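Local coordinates for ribosome maturation protein SDO1 homolog (Methanothermobacter thermautotrophicus, PDB 2WBM) that probably takes part in ribosome maturation and binds RNA, as a conformationally flexible archaeal member of the SDO1/SBDS family, at residues N126-E131 with E165-V170; E147-E152 with T176-K181; Y200-N205 with Q236-L241; K86-A91 with P98-R103. All coordinates share one frame; numbering follows the deposited sequence. Where two conformers were deposited one is given.

In the fold
Read from the N terminus, the chain first closes contact 4, a short excursion in the N-terminal domain in which the end of helix 81-88 meets helix 93-103. The long helix 110-131 then leads to contacts 1 and 2, whose segments alternate along the chain: 126-131, 147-152, 165-170, 176-181. Because these two loops cross, the helices of domain II and the loop after helix 163-174 share one core, with V170 packed on M150 and I128 on I180. Contact 4 has closed before contact 1 opens, and contact 3 follows contact 2 in series, pairing helices 196-206 and 231-241 of the C-terminal domain. Its centre lies about 50 Å from that of contact 4, across the chain's centre.

Contact 1. Residues N126-E131 with E165-V170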
loop_
_atom_site.group_PDB
_atom_site.type_symbol
_atom_site.label_atom_id
_atom_site.label_comp_id
_atom_site.label_asym_id
_atom_site.label_seq_id
_atom_site.Cartn_x
_atom_site.Cartn_y
_atom_site.Cartn_z
ATOM N N ASN A 126 2.963 -8.697 -3.390
ATOM C CA ASN A 126 4.287 -8.098 -3.515
ATOM C C ASN A 126 4.832 -7.546 -2.208
ATOM O O ASN A 126 6.013 -7.724 -1.909
ATOM C CB ASN A 126 4.327 -7.059 -4.630
ATOM C CG ASN A 126 4.307 -7.697 -6.010
ATOM O OD1 ASN A 126 4.700 -8.855 -6.178
ATOM N ND2 ASN A 126 3.841 -6.952 -6.995
ATOM N N LYS A 127 3.974 -6.891 -1.439
ATOM C CA LYS A 127 4.392 -6.289 -0.176
ATOM C C LYS A 127 4.787 -7.376 0.815
ATOM O O LYS A 127 5.805 -7.256 1.497
ATOM C CB LYS A 127 3.285 -5.386 0.405
ATOM C CG LYS A 127 3.626 -4.777 1.772
ATOM C CD LYS A 127 4.794 -3.806 1.690
ATOM C CE LYS A 127 4.900 -2.953 2.946
ATOM N NZ LYS A 127 6.165 -2.172 2.921
ATOM N N ILE A 128 3.994 -8.447 0.886
ATOM C CA ILE A 128 4.366 -9.588 1.729
ATOM C C ILE A 128 5.686 -10.223 1.269
ATOM O O ILE A 128 6.565 -10.479 2.098
ATOM C CB ILE A 128 3.236 -10.653 1.835
ATOM C CG1 ILE A 128 2.003 -10.036 2.510
ATOM C CG2 ILE A 128 3.739 -11.898 2.601
ATOM C CD1 ILE A 128 0.763 -10.967 2.570
ATOM N N ALA A 129 5.837 -10.440 -0.040
ATOM C CA ALA A 129 7.058 -11.047 -0.582
ATOM C C ALA A 129 8.284 -10.181 -0.306
ATOM O O ALA A 129 9.369 -10.706 -0.092
ATOM C CB ALA A 129 6.931 -11.289 -2.071
ATOM N N ARG A 130 8.092 -8.863 -0.327
ATOM C CA ARG A 130 9.161 -7.895 -0.063
ATOM C C ARG A 130 9.601 -7.917 1.408
ATOM O O ARG A 130 10.804 -7.880 1.707
ATOM C CB ARG A 130 8.652 -6.511 -0.473
ATOM C CG ARG A 130 9.470 -5.303 -0.090
ATOM C CD ARG A 130 8.650 -4.064 -0.511
ATOM N NE ARG A 130 8.196 -4.168 -1.907
ATOM C CZ ARG A 130 6.965 -3.883 -2.349
ATOM N NH1 ARG A 130 6.014 -3.470 -1.519
ATOM N NH2 ARG A 130 6.677 -4.023 -3.638
ATOM N N GLU A 131 8.638 -7.985 2.328
ATOM C CA GLU A 131 8.959 -7.802 3.748
ATOM C C GLU A 131 9.263 -9.098 4.482
ATOM O O GLU A 131 9.900 -9.079 5.532
ATOM C CB GLU A 131 7.837 -7.048 4.473
ATOM C CG GLU A 131 7.476 -5.678 3.881
ATOM C CD GLU A 131 8.557 -4.610 4.068
ATOM O OE1 GLU A 131 9.447 -4.747 4.945
ATOM O OE2 GLU A 131 8.508 -3.612 3.329
ATOM N N GLU A 165 -3.423 -2.069 5.516
ATOM C CA GLU A 165 -4.269 -2.793 6.458
ATOM C C GLU A 165 -4.429 -4.258 6.070
ATOM O O GLU A 165 -4.365 -5.147 6.922
ATOM C CB GLU A 165 -5.641 -2.136 6.610
ATOM C CG GLU A 165 -6.427 -2.685 7.792
ATOM C CD GLU A 165 -7.918 -2.402 7.724
ATOM O OE1 GLU A 165 -8.382 -1.764 6.750
ATOM O OE2 GLU A 165 -8.628 -2.831 8.658
ATOM N N GLN A 166 -4.624 -4.527 4.785
ATOM C CA GLN A 166 -4.855 -5.895 4.356
ATOM C C GLN A 166 -3.616 -6.772 4.452
ATOM O O GLN A 166 -3.730 -7.973 4.684
ATOM C CB GLN A 166 -5.404 -5.944 2.942
ATOM C CG GLN A 166 -6.754 -5.264 2.786
ATOM C CD GLN A 166 -7.464 -5.737 1.543
ATOM O OE1 GLN A 166 -7.795 -6.917 1.421
ATOM N NE2 GLN A 166 -7.717 -4.819 0.614
ATOM N N VAL A 167 -2.438 -6.175 4.272
ATOM C CA VAL A 167 -1.203 -6.955 4.377
ATOM C C VAL A 167 -1.149 -7.677 5.730
ATOM O O VAL A 167 -0.842 -8.868 5.788
ATOM C CB VAL A 167 0.038 -6.063 4.155
ATOM C CG1 VAL A 167 1.289 -6.688 4.780
ATOM C CG2 VAL A 167 0.228 -5.809 2.663
ATOM N N ASN A 168 -1.456 -6.963 6.810
ATOM C CA ASN A 168 -1.447 -7.573 8.147
ATOM C C ASN A 168 -2.515 -8.655 8.346
ATOM O O ASN A 168 -2.260 -9.673 8.988
ATOM C CB ASN A 168 -1.561 -6.508 9.238
ATOM C CG ASN A 168 -0.365 -5.565 9.262
ATOM O OD1 ASN A 168 0.765 -5.944 8.921
ATOM N ND2 ASN A 168 -0.612 -4.324 9.665
ATOM N N ILE A 169 -3.710 -8.419 7.804
ATOM C CA ILE A 169 -4.790 -9.418 7.814
ATOM C C ILE A 169 -4.369 -10.680 7.051
ATOM O O ILE A 169 -4.494 -11.805 7.552
ATOM C CB ILE A 169 -6.083 -8.843 7.179
ATOM C CG1 ILE A 169 -6.616 -7.677 8.028
ATOM C CG2 ILE A 169 -7.150 -9.943 7.012
ATOM C CD1 ILE A 169 -7.745 -6.872 7.369
ATOM N N VAL A 170 -3.849 -10.481 5.847
ATOM C CA VAL A 170 -3.463 -11.601 4.989
ATOM C C VAL A 170 -2.282 -12.369 5.599
ATOM O O VAL A 170 -2.272 -13.610 5.619
ATOM C CB VAL A 170 -3.168 -11.143 3.540
ATOM C CG1 VAL A 170 -2.644 -12.296 2.705
ATOM C CG2 VAL A 170 -4.427 -10.552 2.890
#
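V167 stands between K127 and I128, and its two methyls divide the work. V167 CG2 lies 3.7 Å from CG of K127, whose side chain stands roughly perpendicular to that of V167. CG1 of V167 faces CG1 of I128 at 4.1 Å, and here the two side chains lie alongside, pointing opposite ways. Further along, I128 reaches out with its tip: CD1 sits 3.7 Å from CG1 of V170, the two chains again close to perpendicular. Segments 126-131 and 165-170 cross at -69° with their axes 10.2 Å apart, a steep packing within the three-helix bundle of SBDS domain II, where helix 143-152 joins in by placing I146 on I128 and M150 on V170. F182 from strand 181-191 touches both I128 and V167. The CG of K127 points opposite the backbone N (chi1 177°), which lays the first methylenes on V167, and a bend at chi2 (65°) then turns the chain away, putting NZ 2.8 Å from E131 OE2 in a salt bridge made from above the carboxylate plane. With an alanine here, V167 CG2 would probably lose the packing from CG and E131 OE2 its lysine partner, although K184 still pairs with the other carboxylate oxygen, OE1.

Contact 2. Residues E147-E152 with T176-K181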
loop_
_atom_site.group_PDB
_atom_site.type_symbol
_atom_site.label_atom_id
_atom_site.label_comp_id
_atom_site.label_asym_id
_atom_site.label_seq_id
_atom_site.Cartn_x
_atom_site.Cartn_y
_atom_site.Cartn_z
ATOM N N GLU A 147 1.377 -16.203 -3.021
ATOM C CA GLU A 147 0.118 -16.357 -3.741
ATOM C C GLU A 147 -0.511 -17.730 -3.464
ATOM O O GLU A 147 -1.717 -17.828 -3.215
ATOM C CB GLU A 147 0.338 -16.169 -5.244
ATOM C CG GLU A 147 -0.931 -16.238 -6.075
ATOM C CD GLU A 147 -0.667 -16.018 -7.551
ATOM O OE1 GLU A 147 0.337 -16.549 -8.069
ATOM O OE2 GLU A 147 -1.464 -15.313 -8.197
ATOM N N LYS A 148 0.310 -18.777 -3.507
ATOM C CA LYS A 148 -0.163 -20.134 -3.258
ATOM C C LYS A 148 -0.708 -20.288 -1.841
ATOM O O LYS A 148 -1.731 -20.943 -1.640
ATOM C CB LYS A 148 0.941 -21.159 -3.549
ATOM C CG LYS A 148 1.058 -21.563 -5.027
ATOM C CD LYS A 148 0.536 -20.461 -5.956
ATOM C CE LYS A 148 1.395 -20.278 -7.196
ATOM N NZ LYS A 148 1.342 -18.847 -7.633
ATOM N N ALA A 149 -0.025 -19.672 -0.876
ATOM C CA ALA A 149 -0.454 -19.673 0.527
ATOM C C ALA A 149 -1.808 -18.976 0.710
ATOM O O ALA A 149 -2.663 -19.461 1.445
ATOM C CB ALA A 149 0.604 -19.008 1.410
ATOM N N MET A 150 -1.990 -17.845 0.038
ATOM C CA MET A 150 -3.257 -17.114 0.092
ATOM C C MET A 150 -4.410 -17.971 -0.432
ATOM O O MET A 150 -5.509 -17.979 0.146
ATOM C CB MET A 150 -3.146 -15.810 -0.686
ATOM C CG MET A 150 -2.238 -14.797 -0.015
ATOM S SD MET A 150 -1.858 -13.388 -1.071
ATOM C CE MET A 150 -3.460 -12.567 -1.134
ATOM N N GLU A 151 -4.150 -18.710 -1.509
ATOM C CA GLU A 151 -5.158 -19.612 -2.067
ATOM C C GLU A 151 -5.501 -20.734 -1.082
ATOM O O GLU A 151 -6.679 -21.008 -0.846
ATOM C CB GLU A 151 -4.700 -20.188 -3.408
ATOM C CG GLU A 151 -4.534 -19.146 -4.520
ATOM C CD GLU A 151 -3.772 -19.688 -5.725
ATOM O OE1 GLU A 151 -3.224 -20.813 -5.647
ATOM O OE2 GLU A 151 -3.716 -18.983 -6.754
ATOM N N GLU A 152 -4.472 -21.352 -0.502
ATOM C CA GLU A 152 -4.650 -22.419 0.489
ATOM C C GLU A 152 -5.454 -21.958 1.703
ATOM O O GLU A 152 -6.269 -22.708 2.238
ATOM C CB GLU A 152 -3.299 -22.974 0.941
ATOM C CG GLU A 152 -2.729 -24.044 0.032
ATOM C CD GLU A 152 -1.273 -24.375 0.346
ATOM O OE1 GLU A 152 -0.656 -23.690 1.195
ATOM O OE2 GLU A 152 -0.740 -25.318 -0.273
ATOM N N THR A 176 -0.370 -19.849 9.034
ATOM C CA THR A 176 -0.650 -21.251 9.359
ATOM C C THR A 176 -0.374 -22.175 8.170
ATOM O O THR A 176 -0.290 -23.391 8.330
ATOM C CB THR A 176 -2.095 -21.474 9.871
ATOM O OG1 THR A 176 -3.025 -20.798 9.019
ATOM C CG2 THR A 176 -2.244 -20.960 11.301
ATOM N N LYS A 177 -0.224 -21.594 6.985
ATOM C CA LYS A 177 0.058 -22.375 5.784
ATOM C C LYS A 177 1.553 -22.470 5.485
ATOM O O LYS A 177 2.037 -23.527 5.080
ATOM C CB LYS A 177 -0.714 -21.832 4.578
ATOM C CG LYS A 177 -2.228 -21.800 4.760
ATOM C CD LYS A 177 -2.797 -23.168 5.157
ATOM C CE LYS A 177 -4.320 -23.124 5.237
ATOM N NZ LYS A 177 -4.881 -24.352 5.865
ATOM N N ILE A 178 2.283 -21.377 5.703
ATOM C CA ILE A 178 3.739 -21.376 5.518
ATOM C C ILE A 178 4.468 -20.686 6.663
ATOM O O ILE A 178 3.881 -19.836 7.343
ATOM C CB ILE A 178 4.175 -20.715 4.182
ATOM C CG1 ILE A 178 3.472 -19.370 3.962
ATOM C CG2 ILE A 178 3.951 -21.683 3.027
ATOM C CD1 ILE A 178 4.187 -18.468 2.966
ATOM N N PRO A 179 5.749 -21.055 6.882
ATOM C CA PRO A 179 6.545 -20.413 7.914
ATOM C C PRO A 179 6.895 -19.023 7.432
ATOM O O PRO A 179 7.585 -18.885 6.422
ATOM C CB PRO A 179 7.814 -21.283 7.987
ATOM C CG PRO A 179 7.520 -22.509 7.203
ATOM C CD PRO A 179 6.509 -22.112 6.189
ATOM N N ILE A 180 6.421 -18.003 8.139
ATOM C CA ILE A 180 6.555 -16.633 7.637
ATOM C C ILE A 180 6.538 -15.579 8.736
ATOM O O ILE A 180 5.790 -15.687 9.717
ATOM C CB ILE A 180 5.471 -16.326 6.564
ATOM C CG1 ILE A 180 5.777 -15.016 5.826
ATOM C CG2 ILE A 180 4.050 -16.367 7.176
ATOM C CD1 ILE A 180 5.035 -14.866 4.508
ATOM N N LYS A 181 7.363 -14.550 8.544
ATOM C CA LYS A 181 7.505 -13.458 9.480
ATOM C C LYS A 181 8.038 -12.271 8.686
ATOM O O LYS A 181 8.835 -12.455 7.775
ATOM C CB LYS A 181 8.524 -13.856 10.548
ATOM C CG LYS A 181 8.594 -12.965 11.772
ATOM C CD LYS A 181 9.711 -13.445 12.704
ATOM C CE LYS A 181 9.816 -12.595 13.965
ATOM N NZ LYS A 181 10.309 -11.213 13.685
#
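A149 and K177 bring the two backbones closest, their CA atoms 5.9 Å apart, where the last turns of helix 143-152 run beside an irregular strip of chain leading from helix 163-174 to strand 181-191. The strip turns from a near-helical conformation at K177 to an extended one at I178, so that neighbouring side chains reach different parts of the helix. I178 takes A149: with CG1 set between the backbone N and the carbonyl carbon (chi1 48°), both CG1 and CD1 lie 3.9 Å from A149 CB, the methyl facing the aliphatic arm. I174 also touches A149, and I146 touches I178, which places this pair in the core of domain II. Nearer the surface, K177 meets E152 along its stem: K177 CG is 4.1 Å from E152 CB, K177 CB is 3.9 Å from E152 OE1, and the bend at chi2 carries K177 CE to 3.6 Å from the carbonyl O of E152. The glutamate and lysine side chains pass at a slant, leaving NZ of K177 6.3 Å from OE1 of E152. The opposite charges therefore form no salt bridge; van der Waals contact of the lysine stem does the joining, while the lysine's charge, close to the C-terminal end of a helix, may be mildly stabilised by the carbonyls there.

Contact 3. Residues Y200-N205 with Q236-L241; sequences YGVISN and QKLSEL
V202 is turned so that CG1 lies opposite its backbone N (chi1 169°) and CG2 opposite its carbonyl carbon, and the two methyls consequently fork toward different residues of helix 231-241. L241 meets one prong: its CG is also opposite the backbone N (chi1 -178°), and its methyl CD2 lies 3.8 Å from V202 CG2, with CD1 a little farther at 4.1 Å. These two side chains lie alongside, pointing opposite ways. The other prong, V202 CG1, lies 4.1 Å from CB of K237, where the chains stand roughly perpendicular, and 4.2 Å from the CD2 methyl of L238. One valine thus touches the neighbours K237 and L238 and, one turn on, L241. Segments 200-205 and 236-241 run nearly antiparallel, at 164° with 10.4 Å between axes, as the two helices do in the ferredoxin-like fold of this C-terminal domain, whose beta-alpha-beta-beta-alpha-beta chain has strands 181-191 and 220-227 paired at the middle of the sheet. I203, next to V202, turns to that sheet and packs on I209, W220 and V224. At the outer side, K237 engages only by the root of its chain, which bends at chi2 and leads away, while L241 extends the apolar seam to A199 and M195.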
loop_
_atom_site.group_PDB
_atom_site.type_symbol
_atom_site.label_atom_id
_atom_site.label_comp_id
_atom_site.label_asym_id
_atom_site.label_seq_id
_atom_site.Cartn_x
_atom_site.Cartn_y
_atom_site.Cartn_z
ATOM N N TYR A 200 25.287 3.696 -4.153
ATOM C CA TYR A 200 24.445 4.460 -3.236
ATOM C C TYR A 200 23.032 4.626 -3.813
ATOM O O TYR A 200 22.042 4.431 -3.101
ATOM C CB TYR A 200 25.097 5.807 -2.918
ATOM C CG TYR A 200 24.244 6.698 -2.062
ATOM C CD1 TYR A 200 24.303 6.620 -0.668
ATOM C CD2 TYR A 200 23.377 7.627 -2.643
ATOM C CE1 TYR A 200 23.511 7.438 0.127
ATOM C CE2 TYR A 200 22.580 8.457 -1.858
ATOM C CZ TYR A 200 22.651 8.353 -0.475
ATOM O OH TYR A 200 21.872 9.170 0.303
ATOM N N GLY A 201 22.944 4.948 -5.107
ATOM C CA GLY A 201 21.661 5.101 -5.785
ATOM C C GLY A 201 20.862 3.807 -5.842
ATOM O O GLY A 201 19.653 3.812 -5.615
ATOM N N VAL A 202 21.536 2.698 -6.145
ATOM C CA VAL A 202 20.888 1.379 -6.183
ATOM C C VAL A 202 20.371 0.998 -4.800
ATOM O O VAL A 202 19.211 0.600 -4.643
ATOM C CB VAL A 202 21.851 0.284 -6.724
ATOM C CG1 VAL A 202 21.257 -1.116 -6.513
ATOM C CG2 VAL A 202 22.128 0.530 -8.199
ATOM N N ILE A 203 21.230 1.173 -3.804
ATOM C CA ILE A 203 20.928 0.822 -2.422
ATOM C C ILE A 203 19.666 1.547 -1.939
ATOM O O ILE A 203 18.823 0.969 -1.253
ATOM C CB ILE A 203 22.124 1.134 -1.512
ATOM C CG1 ILE A 203 23.244 0.106 -1.710
ATOM C CG2 ILE A 203 21.698 1.173 -0.034
ATOM C CD1 ILE A 203 24.616 0.616 -1.246
ATOM N N SER A 204 19.517 2.799 -2.361
ATOM C CA SER A 204 18.420 3.600 -1.862
ATOM C C SER A 204 17.043 3.104 -2.314
ATOM O O SER A 204 16.041 3.393 -1.671
ATOM C CB SER A 204 18.685 5.063 -2.163
ATOM O OG SER A 204 19.887 5.432 -1.495
ATOM N N ASN A 205 17.008 2.314 -3.378
ATOM C CA ASN A 205 15.795 1.628 -3.764
ATOM C C ASN A 205 15.478 0.451 -2.837
ATOM O O ASN A 205 14.316 0.052 -2.721
ATOM C CB ASN A 205 15.900 1.150 -5.210
ATOM C CG ASN A 205 15.909 2.299 -6.200
ATOM O OD1 ASN A 205 15.091 3.215 -6.110
ATOM N ND2 ASN A 205 16.839 2.259 -7.147
ATOM N N GLN A 236 21.051 -9.412 -6.973
ATOM C CA GLN A 236 20.971 -9.374 -8.430
ATOM C C GLN A 236 21.247 -7.973 -8.986
ATOM O O GLN A 236 22.000 -7.836 -9.956
ATOM C CB GLN A 236 19.619 -9.898 -8.924
ATOM C CG GLN A 236 19.588 -10.258 -10.396
ATOM C CD GLN A 236 18.330 -11.016 -10.776
ATOM O OE1 GLN A 236 17.276 -10.845 -10.157
ATOM N NE2 GLN A 236 18.431 -11.864 -11.798
ATOM N N LYS A 237 20.649 -6.946 -8.380
ATOM C CA LYS A 237 20.829 -5.569 -8.866
ATOM C C LYS A 237 22.260 -5.089 -8.688
ATOM O O LYS A 237 22.813 -4.438 -9.577
ATOM C CB LYS A 237 19.854 -4.583 -8.203
ATOM C CG LYS A 237 18.398 -4.743 -8.665
ATOM C CD LYS A 237 18.178 -4.327 -10.118
ATOM C CE LYS A 237 16.807 -4.787 -10.601
ATOM N NZ LYS A 237 16.569 -4.480 -12.044
ATOM N N LEU A 238 22.853 -5.434 -7.547
ATOM C CA LEU A 238 24.234 -5.061 -7.252
ATOM C C LEU A 238 25.200 -5.772 -8.200
ATOM O O LEU A 238 26.145 -5.163 -8.719
ATOM C CB LEU A 238 24.586 -5.378 -5.794
ATOM C CG LEU A 238 23.987 -4.496 -4.699
ATOM C CD1 LEU A 238 24.281 -5.118 -3.330
ATOM C CD2 LEU A 238 24.513 -3.068 -4.799
ATOM N N SER A 239 24.960 -7.058 -8.434
ATOM C CA SER A 239 25.805 -7.813 -9.343
ATOM C C SER A 239 25.711 -7.245 -10.761
ATOM O O SER A 239 26.721 -7.127 -11.445
ATOM C CB SER A 239 25.458 -9.299 -9.312
ATOM O OG SER A 239 26.248 -10.010 -10.252
ATOM N N GLU A 240 24.505 -6.871 -11.188
ATOM C CA GLU A 240 24.319 -6.289 -12.521
ATOM C C GLU A 240 25.021 -4.934 -12.653
ATOM O O GLU A 240 25.673 -4.654 -13.667
ATOM C CB GLU A 240 22.833 -6.186 -12.877
ATOM C CG GLU A 240 22.230 -7.511 -13.336
ATOM C CD GLU A 240 20.700 -7.536 -13.324
ATOM O OE1 GLU A 240 20.064 -6.477 -13.135
ATOM O OE2 GLU A 240 20.127 -8.634 -13.508
ATOM N N LEU A 241 24.908 -4.119 -11.614
ATOM C CA LEU A 241 25.579 -2.824 -11.555
ATOM C C LEU A 241 27.098 -2.931 -11.694
ATOM O O LEU A 241 27.713 -2.217 -12.497
ATOM C CB LEU A 241 25.242 -2.122 -10.241
ATOM C CG LEU A 241 25.850 -0.730 -10.066
ATOM C CD1 LEU A 241 25.161 0.300 -10.992
ATOM C CD2 LEU A 241 25.793 -0.318 -8.614
#

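Contact 4. Residues K86-A91 with P98-R103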
loop_
_atom_site.group_PDB
_atom_site.type_symbol
_atom_site.label_atom_id
_atom_site.label_comp_id
_atom_site.label_asym_id
_atom_site.label_seq_id
_atom_site.Cartn_x
_atom_site.Cartn_y
_atom_site.Cartn_z
ATOM N N LYS A 86 -31.389 19.098 8.173
ATOM C CA LYS A 86 -32.171 18.208 9.027
ATOM C C LYS A 86 -31.312 17.040 9.533
ATOM O O LYS A 86 -31.351 16.709 10.712
ATOM C CB LYS A 86 -33.424 17.699 8.287
ATOM C CG LYS A 86 -34.348 16.793 9.102
ATOM C CD LYS A 86 -35.143 17.544 10.156
ATOM C CE LYS A 86 -36.202 16.636 10.777
ATOM N NZ LYS A 86 -36.888 17.292 11.911
ATOM N N VAL A 87 -30.521 16.452 8.644
ATOM C CA VAL A 87 -29.763 15.230 8.951
ATOM C C VAL A 87 -28.396 15.499 9.590
ATOM O O VAL A 87 -28.026 14.832 10.563
ATOM C CB VAL A 87 -29.623 14.342 7.694
ATOM C CG1 VAL A 87 -28.611 13.192 7.897
ATOM C CG2 VAL A 87 -31.001 13.793 7.309
ATOM N N PHE A 88 -27.677 16.489 9.057
ATOM C CA PHE A 88 -26.292 16.779 9.445
ATOM C C PHE A 88 -26.128 18.064 10.266
ATOM O O PHE A 88 -25.052 18.308 10.825
ATOM C CB PHE A 88 -25.402 16.851 8.192
ATOM C CG PHE A 88 -25.398 15.595 7.382
ATOM C CD1 PHE A 88 -24.529 14.555 7.698
ATOM C CD2 PHE A 88 -26.243 15.460 6.279
ATOM C CE1 PHE A 88 -24.513 13.376 6.930
ATOM C CE2 PHE A 88 -26.243 14.275 5.496
ATOM C CZ PHE A 88 -25.382 13.234 5.827
ATOM N N GLU A 89 -27.186 18.871 10.352
ATOM C CA GLU A 89 -27.141 20.202 11.013
ATOM C C GLU A 89 -26.219 21.199 10.284
ATOM O O GLU A 89 -25.796 22.201 10.851
ATOM C CB GLU A 89 -26.791 20.094 12.509
ATOM C CG GLU A 89 -27.941 19.589 13.366
ATOM C CD GLU A 89 -27.536 19.356 14.811
ATOM O OE1 GLU A 89 -27.546 20.323 15.604
ATOM O OE2 GLU A 89 -27.217 18.197 15.154
ATOM N N THR A 90 -25.944 20.907 9.020
ATOM C CA THR A 90 -25.156 21.763 8.140
ATOM C C THR A 90 -25.510 21.441 6.686
ATOM O O THR A 90 -25.854 20.298 6.361
ATOM C CB THR A 90 -23.626 21.600 8.389
ATOM O OG1 THR A 90 -22.889 22.374 7.438
ATOM C CG2 THR A 90 -23.188 20.139 8.300
ATOM N N ALA A 91 -25.438 22.446 5.815
ATOM C CA ALA A 91 -25.630 22.209 4.381
ATOM C C ALA A 91 -24.314 22.364 3.609
ATOM O O ALA A 91 -24.301 22.307 2.374
ATOM C CB ALA A 91 -26.713 23.133 3.808
ATOM N N PRO A 98 -17.261 14.533 5.544
ATOM C CA PRO A 98 -16.536 13.720 6.546
ATOM C C PRO A 98 -17.456 12.778 7.307
ATOM O O PRO A 98 -17.030 11.673 7.662
ATOM C CB PRO A 98 -15.960 14.762 7.506
ATOM C CG PRO A 98 -15.826 16.001 6.683
ATOM C CD PRO A 98 -16.989 15.974 5.729
ATOM N N VAL A 99 -18.701 13.195 7.544
ATOM C CA VAL A 99 -19.684 12.324 8.220
ATOM C C VAL A 99 -20.060 11.139 7.313
ATOM O O VAL A 99 -20.097 9.982 7.763
ATOM C CB VAL A 99 -20.949 13.095 8.671
ATOM C CG1 VAL A 99 -21.879 12.171 9.463
ATOM C CG2 VAL A 99 -20.542 14.302 9.540
ATOM N N ILE A 100 -20.298 11.421 6.039
ATOM C CA ILE A 100 -20.624 10.348 5.094
ATOM C C ILE A 100 -19.448 9.366 5.007
ATOM O O ILE A 100 -19.638 8.143 5.072
ATOM C CB ILE A 100 -21.017 10.869 3.709
ATOM C CG1 ILE A 100 -22.301 11.702 3.802
ATOM C CG2 ILE A 100 -21.217 9.692 2.745
ATOM C CD1 ILE A 100 -22.741 12.311 2.465
ATOM N N LEU A 101 -18.232 9.894 4.890
ATOM C CA LEU A 101 -17.041 9.029 4.818
ATOM C C LEU A 101 -16.816 8.173 6.064
ATOM O O LEU A 101 -16.444 6.982 5.982
ATOM C CB LEU A 101 -15.790 9.864 4.517
ATOM C CG LEU A 101 -15.698 10.412 3.086
ATOM C CD1 LEU A 101 -14.585 11.436 2.993
ATOM C CD2 LEU A 101 -15.479 9.272 2.075
ATOM N N ARG A 102 -17.030 8.770 7.234
ATOM C CA ARG A 102 -16.717 8.082 8.463
ATOM C C ARG A 102 -17.821 7.154 8.947
ATOM O O ARG A 102 -17.529 6.165 9.596
ATOM C CB ARG A 102 -16.319 9.080 9.551
ATOM C CG ARG A 102 -14.947 9.686 9.292
ATOM C CD ARG A 102 -14.743 10.940 10.113
ATOM N NE ARG A 102 -13.385 11.468 9.976
ATOM C CZ ARG A 102 -13.067 12.752 10.113
ATOM N NH1 ARG A 102 -14.008 13.645 10.377
ATOM N NH2 ARG A 102 -11.809 13.143 9.980
ATOM N N ARG A 103 -19.074 7.463 8.615
ATOM C CA ARG A 103 -20.218 6.707 9.137
ATOM C C ARG A 103 -20.920 5.859 8.078
ATOM O O ARG A 103 -21.727 4.986 8.422
ATOM C CB ARG A 103 -21.258 7.654 9.758
ATOM C CG ARG A 103 -20.789 8.441 10.996
ATOM C CD ARG A 103 -20.582 7.550 12.181
ATOM N NE ARG A 103 -20.398 8.315 13.411
ATOM C CZ ARG A 103 -21.225 8.284 14.455
ATOM N NH1 ARG A 103 -22.309 7.514 14.439
ATOM N NH2 ARG A 103 -20.957 9.016 15.529
#
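F88 makes the apolar contacts of this pairing with its ring, which reaches V99 and I100 on the helix 93-103. V99 comes to the rim: its CG1 lies near the ring plane, 3.8 Å from CE1 of F88, and V99 CB is 4.0 Å from the same CE1, so the isopropyl group abuts the CD1-CE1 edge of the ring while the two side chains point opposite ways. I100 arrives from a different quarter, its CG1 4.0 Å from F88 CZ, with the side chains roughly perpendicular. F88 CG stands opposite the carbonyl carbon (chi1 -59°), which sends the ring across to these partners. V87 CG1 lies over one face of the F88 ring, 3.5 Å above the plane and offset toward the rim.

The aromatic contact is with F39 of strand 37-43, which meets F88 edge-to-face. F88 also touches L32, and I100 packs on A30, F39 and V41, so both lie between the helices and the antiparallel sheet of strands 28-34, 37-43 and 105-107 in the SBDS N-terminal domain. Were F88 replaced by an alanine, V99 and I100 would probably lose their partner, F39 its edge-to-face mate, and a gap would open between helix and sheet.

Hydrogen bonding stays on the flanks. After E89, with its positive phi of 65°, breaks the helix, T90 OG1 pairs with D92 N and E95 OE1. In the partner helix, kinked at P98, R103 N donates to V99 O over 2.8 Å, and L101 O is held by R52 NE.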